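Local coordinates for protein 11S globulin (Wrightia tinctoria, PDB 5WXU) that binds the plant hormone auxin (indole-3-acetic acid) as a hexameric 11S globulin of the cupin family and probably serves as a seed storage protein, at the interface of chains A and B. Coordinates in Å, arbitrary orientation; residue numbers count along the deposited sequence, not the author numbering. Chains: chain A/B, 11S globulin.

The interface of chains A and B. Residues chain A 44, 77, 353, 389-390; chain B 27, 192-193.
A:Gln390 and A:His353 take hold of the backbone of B:Gln192 from both ends. The amide oxygen OE1 of A:Gln390 accepts a hydrogen bond from the backbone N of B:Gln192 at 2.7 Å, in its carbonyl plane and on a lone pair. The A:Gln390 side chain gets there by running out extended, with CG anti to the backbone N (chi1 -178°). The imidazole NE2 of A:His353 donates to the carbonyl O of B:Gln192 at 2.9 Å. This oxygen lies at the ring edge, but the N-H comes from above the carbonyl plane and the bond is bent (137° at H). The other ring nitrogen, ND1, accepts one from the backbone N of A:Gln390 at 3.0 Å. That nearly straight bond fixes the ring rotation and points NE2 across the interface. A further bond across runs from the backbone N of B:Ser27, the first modelled residue of chain B, to A:Cys77 O at 2.9 Å.

Apolar contacts centre on B:Leu193. Its methyl CD2 sits among A:Cys44 CB (3.7 Å), A:Pro389 CB and the CE1 edge of A:His353. Its CG lies 3.9 Å from CB of A:Gln390.

The A:Cys44-A:Cys77 disulfide ties a loop to helix 73-78 and so may steady this surface. The site docks a loop and the start of the modelled chain of one cupin subunit onto its neighbour, as part of the contacts that build the hexamer.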
loop_
_atom_site.group_PDB
_atom_site.type_symbol
_atom_site.label_atom_id
_atom_site.label_comp_id
_atom_site.label_asym_id
_atom_site.label_seq_id
_atom_site.Cartn_x
_atom_site.Cartn_y
_atom_site.Cartn_z
ATOM N N CYS A 44 19.416 -26.039 0.921
ATOM C CA CYS A 44 20.111 -25.221 -0.028
ATOM C C CYS A 44 21.606 -25.091 0.242
ATOM O O CYS A 44 22.288 -24.265 -0.385
ATOM C CB CYS A 44 19.504 -23.847 -0.055
ATOM S SG CYS A 44 17.982 -23.737 -1.031
ATOM N N CYS A 77 16.040 -27.047 -3.853
ATOM C CA CYS A 77 16.452 -25.886 -3.136
ATOM C C CYS A 77 15.788 -24.641 -3.679
ATOM O O CYS A 77 15.438 -23.747 -2.949
ATOM C CB CYS A 77 17.976 -25.714 -3.264
ATOM S SG CYS A 77 18.665 -24.129 -2.979
ATOM N N HIS A 353 16.619 -16.882 -5.976
ATOM C CA HIS A 353 17.281 -17.904 -6.828
ATOM C C HIS A 353 17.112 -17.600 -8.302
ATOM O O HIS A 353 16.150 -17.015 -8.706
ATOM C CB HIS A 353 16.761 -19.242 -6.589
ATOM C CG HIS A 353 16.691 -19.587 -5.159
ATOM N ND1 HIS A 353 17.797 -19.565 -4.340
ATOM C CD2 HIS A 353 15.649 -19.963 -4.395
ATOM C CE1 HIS A 353 17.427 -19.919 -3.114
ATOM N NE2 HIS A 353 16.136 -20.185 -3.129
ATOM N N PRO A 389 21.734 -20.665 -6.647
ATOM C CA PRO A 389 20.987 -20.245 -5.489
ATOM C C PRO A 389 21.343 -18.816 -5.082
ATOM O O PRO A 389 22.425 -18.296 -5.361
ATOM C CB PRO A 389 21.398 -21.236 -4.399
ATOM C CG PRO A 389 21.941 -22.456 -5.177
ATOM C CD PRO A 389 22.604 -21.825 -6.351
ATOM N N GLN A 390 20.429 -18.212 -4.339
ATOM C CA GLN A 390 20.631 -16.945 -3.657
ATOM C C GLN A 390 22.023 -16.849 -3.047
ATOM O O GLN A 390 22.404 -17.772 -2.281
ATOM C CB GLN A 390 19.616 -16.845 -2.530
ATOM C CG GLN A 390 19.692 -15.511 -1.767
ATOM C CD GLN A 390 18.635 -15.410 -0.659
ATOM O OE1 GLN A 390 17.810 -16.315 -0.428
ATOM N NE2 GLN A 390 18.669 -14.306 0.026
ATOM N N SER B 27 14.555 -23.009 -0.335
ATOM C CA SER B 27 13.459 -22.180 -0.951
ATOM C C SER B 27 12.814 -21.297 0.105
ATOM O O SER B 27 13.165 -21.395 1.283
ATOM C CB SER B 27 12.401 -23.073 -1.637
ATOM O OG SER B 27 11.588 -23.710 -0.664
ATOM N N GLN B 192 15.876 -17.107 1.300
ATOM C CA GLN B 192 15.237 -18.164 0.528
ATOM C C GLN B 192 16.028 -19.459 0.480
ATOM O O GLN B 192 15.702 -20.362 -0.315
ATOM C CB GLN B 192 14.935 -17.727 -0.920
ATOM C CG GLN B 192 14.021 -16.531 -1.036
ATOM C CD GLN B 192 13.496 -16.278 -2.442
ATOM O OE1 GLN B 192 13.454 -17.184 -3.285
ATOM N NE2 GLN B 192 12.984 -15.078 -2.663
ATOM N N LEU B 193 17.109 -19.512 1.236
ATOM C CA LEU B 193 18.007 -20.672 1.183
ATOM C C LEU B 193 17.457 -21.761 2.125
ATOM O O LEU B 193 16.661 -22.554 1.692
ATOM C CB LEU B 193 19.441 -20.314 1.433
ATOM C CG LEU B 193 20.072 -19.462 0.339
ATOM C CD1 LEU B 193 21.314 -18.750 0.821
ATOM C CD2 LEU B 193 20.431 -20.358 -0.864
#